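Local coordinates for phosphorylated carbohydrates phosphatase TM_1254 (Thermotoga maritima msb8, PDB 3KBB), which dephosphorylates phosphorylated sugars such as erythrose 4-phosphate, fructose 6-phosphate and mannose 6-phosphate with the help of a divalent metal, as a member of the HAD-like hydrolase superfamily, at residues Tyr182-Ser187 and Val203-Ile208; Leu12-Pro17 and Lys84-Val89; Lys159-Glu164 and Ile178-Gly183; Ser168-Ala173 and Ala197-Leu202. All coordinates share one frame; numbering follows the deposited sequence.

Contact 1. Residues Tyr182-Ser187 and Val203-Ile208; sequences YGVVHS and VKPEEI
G183 and V185 grip V203 through its backbone, as expected of a parallel bridge that pairs V203 with V184. V203 N donates to G183 O over 2.8 Å. In the next link V185 N donates to V203 O over 2.9 Å. V203 O also receives a CA-H...O contact from V184 CA, at 3.2 Å. A third carbonyl, V185 O, is buried beside P205 CD and has no hydrogen-bond partner in the model.

Apolar contacts gather on the face of the sheet to which V184 and V203 both project. V184 CG1 stands anti to its backbone N (chi1 178°) and meets P205 CG at 3.8 Å. The other branch, V184 CG2, reaches I208 CD1 at 4.0 Å, the two side chains crossing at about a right angle, and also touches V203 CG2 at 4.1 Å. An alanine at V184 would probably take from P205 CG and I208 CD1 the methyls they pack on, and open a gap there. Farther along, H186 brings CE1 to P205 CG.

Charged groups hold the turn itself. K204 NZ forms a salt bridge with E207 OE2 at 2.9 Å, while K204 N donates to E207 OE1 from above the carboxylate plane; a glycerol binds both side chains.

The contact joins edge strand 201-203 to strand 181-184 in the parallel sheet of the Rossmann-like HAD core, with V184 about 7 Å, side chain to side chain, from D7, the nucleophile by similarity.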
loop_
_atom_site.group_PDB
_atom_site.type_symbol
_atom_site.label_atom_id
_atom_site.label_comp_id
_atom_site.label_asym_id
_atom_site.label_seq_id
_atom_site.Cartn_x
_atom_site.Cartn_y
_atom_site.Cartn_z
ATOM N N TYR A 182 3.153 11.025 -8.582
ATOM C CA TYR A 182 2.873 11.863 -7.424
ATOM C C TYR A 182 3.185 11.056 -6.178
ATOM O O TYR A 182 2.843 9.862 -6.094
ATOM C CB TYR A 182 1.409 12.304 -7.404
ATOM C CG TYR A 182 1.130 13.351 -8.463
ATOM C CD1 TYR A 182 1.183 14.720 -8.149
ATOM C CD2 TYR A 182 0.895 12.985 -9.785
ATOM C CE1 TYR A 182 0.972 15.681 -9.134
ATOM C CE2 TYR A 182 0.667 13.924 -10.779
ATOM C CZ TYR A 182 0.727 15.282 -10.463
ATOM O OH TYR A 182 0.505 16.252 -11.418
ATOM N N GLY A 183 3.840 11.684 -5.210
ATOM C CA GLY A 183 4.115 11.014 -3.961
ATOM C C GLY A 183 3.027 11.316 -2.949
ATOM O O GLY A 183 2.766 12.474 -2.617
ATOM N N VAL A 184 2.395 10.267 -2.437
ATOM C CA VAL A 184 1.275 10.406 -1.503
ATOM C C VAL A 184 1.776 10.329 -0.074
ATOM O O VAL A 184 2.462 9.373 0.286
ATOM C CB VAL A 184 0.189 9.293 -1.750
ATOM C CG1 VAL A 184 -0.947 9.455 -0.702
ATOM C CG2 VAL A 184 -0.364 9.482 -3.143
ATOM N N VAL A 185 1.462 11.354 0.725
ATOM C CA VAL A 185 2.059 11.470 2.055
ATOM C C VAL A 185 0.979 11.549 3.104
ATOM O O VAL A 185 -0.174 11.838 2.807
ATOM C CB VAL A 185 2.956 12.743 2.141
ATOM C CG1 VAL A 185 4.157 12.609 1.257
ATOM C CG2 VAL A 185 2.163 13.956 1.778
ATOM N N HIS A 186 1.371 11.342 4.358
ATOM C CA HIS A 186 0.391 11.171 5.403
ATOM C C HIS A 186 0.520 12.058 6.612
ATOM O O HIS A 186 -0.353 12.022 7.485
ATOM C CB HIS A 186 0.427 9.714 5.829
ATOM C CG HIS A 186 0.212 8.792 4.678
ATOM N ND1 HIS A 186 -1.003 8.701 4.027
ATOM C CD2 HIS A 186 1.064 7.978 4.012
ATOM C CE1 HIS A 186 -0.898 7.849 3.025
ATOM N NE2 HIS A 186 0.350 7.402 2.988
ATOM N N SER A 187 1.569 12.868 6.649
ATOM C CA SER A 187 1.888 13.605 7.868
ATOM C C SER A 187 2.360 15.004 7.548
ATOM O O SER A 187 2.331 15.424 6.392
ATOM C CB SER A 187 2.936 12.843 8.677
ATOM O OG SER A 187 4.242 13.058 8.158
ATOM N N VAL A 203 1.377 14.942 -2.440
ATOM C CA VAL A 203 -0.033 15.180 -2.174
ATOM C C VAL A 203 -0.559 14.316 -1.042
ATOM O O VAL A 203 -0.110 13.188 -0.890
ATOM C CB VAL A 203 -0.899 14.892 -3.409
ATOM C CG1 VAL A 203 -0.679 15.974 -4.422
ATOM C CG2 VAL A 203 -0.592 13.458 -3.948
ATOM N N LYS A 204 -1.518 14.835 -0.273
ATOM C CA LYS A 204 -2.283 13.993 0.680
ATOM C C LYS A 204 -3.380 13.256 -0.108
ATOM O O LYS A 204 -3.756 13.678 -1.194
ATOM C CB LYS A 204 -2.910 14.865 1.789
ATOM C CG LYS A 204 -1.873 15.624 2.633
ATOM C CD LYS A 204 -2.501 16.385 3.795
ATOM C CE LYS A 204 -2.943 17.787 3.384
ATOM N NZ LYS A 204 -1.816 18.787 3.264
ATOM N N PRO A 205 -3.865 12.121 0.402
ATOM C CA PRO A 205 -4.913 11.381 -0.303
ATOM C C PRO A 205 -6.085 12.276 -0.698
ATOM O O PRO A 205 -6.570 12.182 -1.823
ATOM C CB PRO A 205 -5.361 10.367 0.751
ATOM C CG PRO A 205 -4.065 10.060 1.442
ATOM C CD PRO A 205 -3.421 11.401 1.611
ATOM N N GLU A 206 -6.498 13.157 0.214
ATOM C CA GLU A 206 -7.583 14.126 -0.040
ATOM C C GLU A 206 -7.297 15.075 -1.175
ATOM O O GLU A 206 -8.217 15.688 -1.678
ATOM C CB GLU A 206 -7.843 15.043 1.177
ATOM C CG GLU A 206 -7.868 14.365 2.493
ATOM C CD GLU A 206 -6.488 14.302 3.095
ATOM O OE1 GLU A 206 -6.013 15.339 3.619
ATOM O OE2 GLU A 206 -5.892 13.214 3.062
ATOM N N GLU A 207 -6.024 15.252 -1.540
ATOM C CA GLU A 207 -5.666 16.210 -2.599
ATOM C C GLU A 207 -5.593 15.567 -3.984
ATOM O O GLU A 207 -5.386 16.244 -4.988
ATOM C CB GLU A 207 -4.337 16.914 -2.272
ATOM C CG GLU A 207 -4.451 17.926 -1.099
ATOM C CD GLU A 207 -3.131 18.205 -0.362
ATOM O OE1 GLU A 207 -2.029 17.797 -0.826
ATOM O OE2 GLU A 207 -3.213 18.845 0.728
ATOM N N ILE A 208 -5.752 14.248 -4.034
ATOM C CA ILE A 208 -5.560 13.523 -5.305
ATOM C C ILE A 208 -6.635 13.946 -6.322
ATOM O O ILE A 208 -6.345 14.152 -7.499
ATOM C CB ILE A 208 -5.583 12.012 -5.059
ATOM C CG1 ILE A 208 -4.300 11.587 -4.289
ATOM C CG2 ILE A 208 -5.726 11.244 -6.395
ATOM C CD1 ILE A 208 -4.282 10.106 -3.846
#

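Contact 2. Residues Leu12-Pro17 and Lys84-Val89; sequences LMDTEP and KENPGV
D14 and N86 meet side chain to side chain at about a right angle. N86 ND2 donates to D14 OD1 over 3.0 Å, nearly straight at 172°; the acceptor lies in the amide plane, yet the donor stands above the plane of the carboxylate. The two flat groups are turned 61° against each other, and D14 OD2 and N86 OD1 lie 3.3 Å apart without a bond. The amide has two further direct partners. Water 1 donates to N86 OD1 at 2.8 Å and to K84 O, and accepts from D14 N at 2.9 Å, spanning both segments; N86 ND2 is also bonded to V11 O, so both ends of the amide are held and its rotation is fixed. N86 also uses its backbone, N86 N donating to L12 O over 2.8 Å. Beside these bonds L12 CD2 makes a close carbon-carbon contact with V89 CG1 at 3.3 Å, and M13, a selenomethionine, lays CB against K84 O.

The two loops are the linkers between the HAD core and its helical cap: one leaves the core after strand 3-7, the other returns from helix 64-82, and the cap lies between them in sequence. Their bonding therefore ties the exit and re-entry of the chain together at the core-cap boundary.

Further out, L12 rests on F127 and on L118 of helix 111-120, and E85 OE2 forms a salt bridge with R90 NE.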
loop_
_atom_site.group_PDB
_atom_site.type_symbol
_atom_site.label_atom_id
_atom_site.label_comp_id
_atom_site.label_asym_id
_atom_site.label_seq_id
_atom_site.Cartn_x
_atom_site.Cartn_y
_atom_site.Cartn_z
ATOM N N LEU A 12 -4.794 4.096 -1.147
ATOM C CA LEU A 12 -6.240 3.867 -1.044
ATOM C C LEU A 12 -6.735 3.690 0.408
ATOM O O LEU A 12 -7.860 4.087 0.755
ATOM C CB LEU A 12 -6.617 2.649 -1.893
ATOM C CG LEU A 12 -6.269 2.676 -3.380
ATOM C CD1 LEU A 12 -6.886 1.382 -3.995
ATOM C CD2 LEU A 12 -6.814 3.884 -4.061
HETATM N N MSE A 13 -5.873 3.090 1.230
HETATM C CA MSE A 13 -6.117 2.941 2.647
HETATM C C MSE A 13 -4.768 2.631 3.289
HETATM O O MSE A 13 -3.802 2.311 2.593
HETATM C CB MSE A 13 -7.168 1.858 2.921
HETATM C CG MSE A 13 -6.738 0.431 2.688
HETATM SE SE MSE A 13 -6.255 -0.109 0.856
HETATM C CE MSE A 13 -4.660 -0.904 1.580
ATOM N N ASP A 14 -4.691 2.827 4.601
ATOM C CA ASP A 14 -3.403 2.722 5.303
ATOM C C ASP A 14 -3.424 1.626 6.386
ATOM O O ASP A 14 -4.101 1.767 7.411
ATOM C CB ASP A 14 -3.047 4.050 5.996
ATOM C CG ASP A 14 -3.022 5.237 5.056
ATOM O OD1 ASP A 14 -2.796 5.069 3.844
ATOM O OD2 ASP A 14 -3.208 6.358 5.568
ATOM N N THR A 15 -2.676 0.558 6.176
ATOM C CA THR A 15 -2.649 -0.520 7.186
ATOM C C THR A 15 -1.596 -0.287 8.250
ATOM O O THR A 15 -1.746 -0.779 9.396
ATOM C CB THR A 15 -2.405 -1.905 6.578
ATOM O OG1 THR A 15 -1.138 -1.917 5.884
ATOM C CG2 THR A 15 -3.568 -2.291 5.632
ATOM N N GLU A 16 -0.527 0.424 7.860
ATOM C CA GLU A 16 0.640 0.595 8.756
ATOM C C GLU A 16 0.210 1.075 10.143
ATOM O O GLU A 16 0.686 0.524 11.129
ATOM C CB GLU A 16 1.730 1.491 8.154
ATOM C CG GLU A 16 3.077 1.507 8.960
ATOM C CD GLU A 16 3.152 2.584 10.050
ATOM O OE1 GLU A 16 2.298 3.502 10.078
ATOM O OE2 GLU A 16 4.086 2.507 10.882
ATOM N N PRO A 17 -0.680 2.082 10.226
ATOM C CA PRO A 17 -1.073 2.567 11.563
ATOM C C PRO A 17 -1.818 1.542 12.427
ATOM O O PRO A 17 -1.931 1.741 13.637
ATOM C CB PRO A 17 -2.013 3.731 11.257
ATOM C CG PRO A 17 -1.674 4.149 9.895
ATOM C CD PRO A 17 -1.328 2.892 9.175
ATOM N N LYS A 84 -10.252 1.534 6.958
ATOM C CA LYS A 84 -11.207 2.305 6.191
ATOM C C LYS A 84 -10.466 2.906 5.003
ATOM O O LYS A 84 -9.250 3.075 5.033
ATOM C CB LYS A 84 -11.784 3.427 7.050
ATOM C CG LYS A 84 -12.440 2.967 8.353
ATOM C CD LYS A 84 -13.698 2.149 8.081
ATOM C CE LYS A 84 -14.168 1.435 9.348
ATOM N NZ LYS A 84 -14.933 0.208 8.986
ATOM N N GLU A 85 -11.204 3.262 3.972
ATOM C CA GLU A 85 -10.629 3.952 2.845
ATOM C C GLU A 85 -10.108 5.322 3.300
ATOM O O GLU A 85 -10.639 5.914 4.265
ATOM C CB GLU A 85 -11.700 4.128 1.759
ATOM C CG GLU A 85 -12.822 5.063 2.178
ATOM C CD GLU A 85 -14.100 4.811 1.401
ATOM O OE1 GLU A 85 -14.808 3.848 1.731
ATOM O OE2 GLU A 85 -14.423 5.582 0.486
ATOM N N ASN A 86 -9.076 5.827 2.632
ATOM C CA ASN A 86 -8.600 7.191 2.914
ATOM C C ASN A 86 -9.606 8.222 2.389
ATOM O O ASN A 86 -10.243 8.009 1.340
ATOM C CB ASN A 86 -7.237 7.441 2.295
ATOM C CG ASN A 86 -6.136 6.785 3.080
ATOM O OD1 ASN A 86 -6.288 6.572 4.287
ATOM N ND2 ASN A 86 -5.006 6.506 2.429
ATOM N N PRO A 87 -9.729 9.363 3.101
ATOM C CA PRO A 87 -10.679 10.381 2.623
ATOM C C PRO A 87 -10.349 10.876 1.217
ATOM O O PRO A 87 -9.177 11.138 0.900
ATOM C CB PRO A 87 -10.526 11.527 3.653
ATOM C CG PRO A 87 -9.200 11.260 4.381
ATOM C CD PRO A 87 -9.050 9.759 4.361
ATOM N N GLY A 88 -11.389 11.022 0.396
ATOM C CA GLY A 88 -11.274 11.600 -0.956
ATOM C C GLY A 88 -10.841 10.613 -2.023
ATOM O O GLY A 88 -10.923 10.915 -3.225
ATOM N N VAL A 89 -10.387 9.429 -1.610
ATOM C CA VAL A 89 -9.883 8.491 -2.613
ATOM C C VAL A 89 -11.017 7.904 -3.501
ATOM O O VAL A 89 -10.873 7.784 -4.732
ATOM C CB VAL A 89 -9.008 7.401 -1.941
ATOM C CG1 VAL A 89 -8.711 6.291 -2.912
ATOM C CG2 VAL A 89 -7.747 8.048 -1.429
HETATM O O HOH W 1 -6.863 4.257 5.808
#

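Contact 3. Residues Lys159-Glu164 and Ile178-Gly183; sequences KVVVFE and IERIYG
F163 and Y182 send their rings out in the same direction, each with CG anti to its own carbonyl carbon. The planes are almost parallel, at 21°, but so offset that little of one ring lies over the other, with centroids separated by 5.4 Å. F163 CD1 and CE1 both come 3.6 Å from Y182 CB. The edge of the tyrosine ring is met by V162 O and by V161 CG1, the latter 3.7 Å from Y182 CD2. Around the pair, F6 meets the F163 ring, and helix 208-215 supplies L212 against F163 and V211 and V215 against Y182.

The strands are the two arms of a beta-alpha-beta unit whose crossover is helix 167-175. In the parallel pairing, V162 N donates to R180 O, E164 N to Y182 O, and Y182 N to V162 O over 2.8 Å.

On the other face, I178 packs before the strand begins. Its CG2, anti to the backbone N, touches both V160 CG2 and V162 CG2, the latter at 3.7 Å, and CD1 also reaches these methyls. An alanine at I178 would probably open a gap beside the V160 and V162 methyls at this end of the sheet.

E164 closes the strand near D7, consistent with the acidic motif at this position in HAD enzymes; its OE2 is bound by Y146 OH and K140 NZ. Before the direct pairing starts, at R180, the centre of an inverse gamma turn, water 2 bridges the strands, donating to V160 O at 2.9 Å and accepting from R180 N at 3.0 Å.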
loop_
_atom_site.group_PDB
_atom_site.type_symbol
_atom_site.label_atom_id
_atom_site.label_comp_id
_atom_site.label_asym_id
_atom_site.label_seq_id
_atom_site.Cartn_x
_atom_site.Cartn_y
_atom_site.Cartn_z
ATOM N N LYS A 159 1.649 8.524 -21.047
ATOM C CA LYS A 159 0.210 8.796 -20.951
ATOM C C LYS A 159 -0.466 8.256 -19.686
ATOM O O LYS A 159 -1.704 8.144 -19.645
ATOM C CB LYS A 159 -0.512 8.351 -22.211
ATOM C CG LYS A 159 -0.011 9.105 -23.464
ATOM C CD LYS A 159 -0.843 8.684 -24.674
ATOM C CE LYS A 159 -0.312 9.291 -25.966
ATOM N NZ LYS A 159 -1.201 8.836 -27.081
ATOM N N VAL A 160 0.330 7.968 -18.649
ATOM C CA VAL A 160 -0.231 7.524 -17.353
ATOM C C VAL A 160 0.212 8.464 -16.237
ATOM O O VAL A 160 1.267 9.134 -16.326
ATOM C CB VAL A 160 0.144 6.044 -16.986
ATOM C CG1 VAL A 160 -0.180 5.127 -18.198
ATOM C CG2 VAL A 160 1.615 5.937 -16.616
ATOM N N VAL A 161 -0.602 8.506 -15.205
ATOM C CA VAL A 161 -0.238 9.203 -13.954
ATOM C C VAL A 161 -0.209 8.126 -12.861
ATOM O O VAL A 161 -1.053 7.237 -12.851
ATOM C CB VAL A 161 -1.308 10.241 -13.572
ATOM C CG1 VAL A 161 -0.972 10.872 -12.194
ATOM C CG2 VAL A 161 -1.349 11.331 -14.601
ATOM N N VAL A 162 0.792 8.171 -11.974
ATOM C CA VAL A 162 0.904 7.173 -10.900
ATOM C C VAL A 162 0.819 7.880 -9.553
ATOM O O VAL A 162 1.393 8.965 -9.417
ATOM C CB VAL A 162 2.303 6.471 -11.009
ATOM C CG1 VAL A 162 2.616 5.600 -9.747
ATOM C CG2 VAL A 162 2.349 5.569 -12.233
ATOM N N PHE A 163 0.158 7.272 -8.575
ATOM C CA PHE A 163 0.132 7.753 -7.181
ATOM C C PHE A 163 0.812 6.697 -6.328
ATOM O O PHE A 163 0.317 5.547 -6.166
ATOM C CB PHE A 163 -1.311 8.013 -6.730
ATOM C CG PHE A 163 -1.912 9.197 -7.425
ATOM C CD1 PHE A 163 -1.639 10.491 -6.955
ATOM C CD2 PHE A 163 -2.637 9.041 -8.610
ATOM C CE1 PHE A 163 -2.136 11.594 -7.625
ATOM C CE2 PHE A 163 -3.128 10.147 -9.316
ATOM C CZ PHE A 163 -2.863 11.443 -8.823
ATOM N N GLU A 164 1.973 7.079 -5.796
ATOM C CA GLU A 164 2.825 6.140 -5.120
ATOM C C GLU A 164 3.132 6.648 -3.720
ATOM O O GLU A 164 3.005 7.814 -3.461
ATOM C CB GLU A 164 4.123 5.917 -5.897
ATOM C CG GLU A 164 4.201 4.536 -6.600
ATOM C CD GLU A 164 4.278 3.343 -5.621
ATOM O OE1 GLU A 164 4.377 3.556 -4.407
ATOM O OE2 GLU A 164 4.230 2.181 -6.067
ATOM N N ILE A 178 7.800 5.927 -16.600
ATOM C CA ILE A 178 6.689 6.789 -16.231
ATOM C C ILE A 178 7.248 8.060 -15.554
ATOM O O ILE A 178 7.999 7.982 -14.571
ATOM C CB ILE A 178 5.738 6.077 -15.264
ATOM C CG1 ILE A 178 5.139 4.830 -15.944
ATOM C CG2 ILE A 178 4.592 7.058 -14.783
ATOM C CD1 ILE A 178 4.372 3.913 -14.990
ATOM N N GLU A 179 6.856 9.215 -16.076
ATOM C CA GLU A 179 7.353 10.500 -15.527
ATOM C C GLU A 179 6.416 11.153 -14.517
ATOM O O GLU A 179 6.870 11.765 -13.529
ATOM C CB GLU A 179 7.693 11.456 -16.670
ATOM C CG GLU A 179 9.012 11.054 -17.368
ATOM C CD GLU A 179 10.229 11.100 -16.462
ATOM O OE1 GLU A 179 10.561 12.194 -15.944
ATOM O OE2 GLU A 179 10.871 10.044 -16.284
ATOM N N ARG A 180 5.115 11.062 -14.775
ATOM C CA ARG A 180 4.131 11.718 -13.924
ATOM C C ARG A 180 3.788 10.894 -12.685
ATOM O O ARG A 180 2.753 10.189 -12.663
ATOM C CB ARG A 180 2.857 12.107 -14.668
ATOM C CG ARG A 180 3.070 12.927 -15.931
ATOM C CD ARG A 180 1.713 13.398 -16.447
ATOM N NE ARG A 180 1.876 14.257 -17.617
ATOM C CZ ARG A 180 1.645 15.573 -17.633
ATOM N NH1 ARG A 180 1.230 16.213 -16.531
ATOM N NH2 ARG A 180 1.830 16.239 -18.769
ATOM N N ILE A 181 4.668 10.964 -11.684
ATOM C CA ILE A 181 4.511 10.204 -10.433
ATOM C C ILE A 181 4.278 11.163 -9.281
ATOM O O ILE A 181 5.110 12.067 -9.065
ATOM C CB ILE A 181 5.789 9.384 -10.138
ATOM C CG1 ILE A 181 6.088 8.434 -11.318
ATOM C CG2 ILE A 181 5.635 8.581 -8.805
ATOM C CD1 ILE A 181 7.504 7.955 -11.284
ATOM N N TYR A 182 3.153 11.025 -8.582
ATOM C CA TYR A 182 2.873 11.863 -7.424
ATOM C C TYR A 182 3.185 11.056 -6.178
ATOM O O TYR A 182 2.843 9.862 -6.094
ATOM C CB TYR A 182 1.409 12.304 -7.404
ATOM C CG TYR A 182 1.130 13.351 -8.463
ATOM C CD1 TYR A 182 1.183 14.720 -8.149
ATOM C CD2 TYR A 182 0.895 12.985 -9.785
ATOM C CE1 TYR A 182 0.972 15.681 -9.134
ATOM C CE2 TYR A 182 0.667 13.924 -10.779
ATOM C CZ TYR A 182 0.727 15.282 -10.463
ATOM O OH TYR A 182 0.505 16.252 -11.418
ATOM N N GLY A 183 3.840 11.684 -5.210
ATOM C CA GLY A 183 4.115 11.014 -3.961
ATOM C C GLY A 183 3.027 11.316 -2.949
ATOM O O GLY A 183 2.766 12.474 -2.617
HETATM O O HOH W 2 3.892 9.828 -17.244
#

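Contact 4. Residues Ser168-Ala173 and Ala197-Leu202; sequences SGVEAA and AGAVAL. With SO4 (sulfate ion), chain E.
S168 N donates to sulfate O2 over 2.6 Å, almost straight at 169°. S168 OG adds only weak, longer approaches to the same ion. The sulfate, probably from the crystallisation liquor, thus sits at the N-terminal end of helix 167-175, where the helix dipole would probably favour an anion.

Two residues further on, the helix meets residues 197-202 without a hydrogen bond, through van der Waals contact. V170 directs CG1, anti to its backbone N (chi1 173°), into the bend formed by A197 to A199: it lies 3.6 Å from A197 CB, 3.5 Å from A197 O and 3.6 Å from A199 N. E171 adds its CG, 3.9 Å from A197 CB, so that the methyl of A197 is touched by both helix residues.

That bend is a Schellman motif closing helix 192-196. G198 takes a positive phi of 121°, and a CB at these backbone angles would collide with A197 O, so the position suits glycine.

Beyond the bend the chain enters edge strand 201-203, with V200 and A201 bonded through the backbone to I181 and G183. V170 and A173 also rest on I181, and A172 and A173 on Y146 of helix 144-153.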
loop_
_atom_site.group_PDB
_atom_site.type_symbol
_atom_site.label_atom_id
_atom_site.label_comp_id
_atom_site.label_asym_id
_atom_site.label_seq_id
_atom_site.Cartn_x
_atom_site.Cartn_y
_atom_site.Cartn_z
ATOM N N SER A 168 10.756 3.028 -2.950
ATOM C CA SER A 168 10.924 1.907 -3.879
ATOM C C SER A 168 9.842 1.880 -4.944
ATOM O O SER A 168 10.139 1.544 -6.094
ATOM C CB SER A 168 10.961 0.584 -3.123
ATOM O OG SER A 168 12.216 0.547 -2.453
ATOM N N GLY A 169 8.636 2.301 -4.575
ATOM C CA GLY A 169 7.492 2.398 -5.553
ATOM C C GLY A 169 7.752 3.481 -6.612
ATOM O O GLY A 169 7.589 3.300 -7.830
ATOM N N VAL A 170 8.180 4.641 -6.142
ATOM C CA VAL A 170 8.517 5.719 -7.079
ATOM C C VAL A 170 9.656 5.329 -7.985
ATOM O O VAL A 170 9.606 5.553 -9.184
ATOM C CB VAL A 170 8.815 7.030 -6.307
ATOM C CG1 VAL A 170 9.347 8.108 -7.284
ATOM C CG2 VAL A 170 7.545 7.512 -5.560
ATOM N N GLU A 171 10.699 4.714 -7.424
ATOM C CA GLU A 171 11.799 4.249 -8.247
ATOM C C GLU A 171 11.341 3.271 -9.328
ATOM O O GLU A 171 11.776 3.370 -10.485
ATOM C CB GLU A 171 12.877 3.581 -7.384
ATOM C CG GLU A 171 13.645 4.600 -6.519
ATOM C CD GLU A 171 14.623 3.943 -5.535
ATOM O OE1 GLU A 171 14.615 2.700 -5.407
ATOM O OE2 GLU A 171 15.371 4.695 -4.852
ATOM N N ALA A 172 10.453 2.351 -8.946
ATOM C CA ALA A 172 9.987 1.328 -9.873
ATOM C C ALA A 172 9.204 1.957 -11.053
ATOM O O ALA A 172 9.467 1.631 -12.246
ATOM C CB ALA A 172 9.131 0.305 -9.131
ATOM N N ALA A 173 8.297 2.875 -10.728
ATOM C CA ALA A 173 7.504 3.508 -11.782
ATOM C C ALA A 173 8.419 4.344 -12.684
ATOM O O ALA A 173 8.302 4.293 -13.900
ATOM C CB ALA A 173 6.392 4.383 -11.211
ATOM N N ALA A 197 13.373 10.452 -5.131
ATOM C CA ALA A 197 13.238 9.323 -6.066
ATOM C C ALA A 197 12.612 9.695 -7.419
ATOM O O ALA A 197 12.582 8.853 -8.341
ATOM C CB ALA A 197 12.448 8.168 -5.404
ATOM N N GLY A 198 12.068 10.913 -7.529
ATOM C CA GLY A 198 11.528 11.370 -8.802
ATOM C C GLY A 198 10.074 11.757 -8.817
ATOM O O GLY A 198 9.544 12.150 -9.880
ATOM N N ALA A 199 9.424 11.728 -7.656
ATOM C CA ALA A 199 8.030 12.204 -7.627
ATOM C C ALA A 199 7.992 13.701 -8.039
ATOM O O ALA A 199 8.915 14.485 -7.703
ATOM C CB ALA A 199 7.405 12.007 -6.271
ATOM N N VAL A 200 6.951 14.081 -8.767
ATOM C CA VAL A 200 6.876 15.449 -9.324
ATOM C C VAL A 200 6.186 16.434 -8.370
ATOM O O VAL A 200 6.250 17.657 -8.563
ATOM C CB VAL A 200 6.142 15.495 -10.693
ATOM C CG1 VAL A 200 6.899 14.625 -11.730
ATOM C CG2 VAL A 200 4.633 15.132 -10.545
ATOM N N ALA A 201 5.603 15.895 -7.301
ATOM C CA ALA A 201 4.916 16.676 -6.314
ATOM C C ALA A 201 4.467 15.739 -5.228
ATOM O O ALA A 201 4.258 14.538 -5.476
ATOM C CB ALA A 201 3.693 17.401 -6.921
ATOM N N LEU A 202 4.281 16.302 -4.044
ATOM C CA LEU A 202 3.678 15.575 -2.921
ATOM C C LEU A 202 2.199 15.940 -2.758
ATOM O O LEU A 202 1.802 17.131 -2.911
ATOM C CB LEU A 202 4.422 15.884 -1.628
ATOM C CG LEU A 202 5.944 15.633 -1.600
ATOM C CD1 LEU A 202 6.502 16.006 -0.251
ATOM C CD2 LEU A 202 6.209 14.125 -1.897
HETATM S S SO4 E . 10.989 1.551 0.618
HETATM O O1 SO4 E . 10.594 0.138 0.536
HETATM O O2 SO4 E . 10.372 2.255 -0.456
HETATM O O3 SO4 E . 10.471 2.155 1.862
HETATM O O4 SO4 E . 12.451 1.663 0.547
#

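Contacts 1, 3 and 4 all border strand 181-184 of the parallel sheet. Contact 3 pairs it with strand 160-164, contact 1 with edge strand 201-203, and contact 4 packs the intervening helix 167-175 against the turn leading to that edge. Contacts 3 and 4 are centred 8 Å apart; contact 1 shares Y182 and G183 with contact 3, and V184 N probably bonds E164 O between them. Contact 2 comes first along the chain, its centre about 19 Å from those of contacts 3 and 4, but touches contact 1 through H186 with D14 and P205 with N86. The cap linkers thus touch the loops that follow strands 181-184 and 201-203.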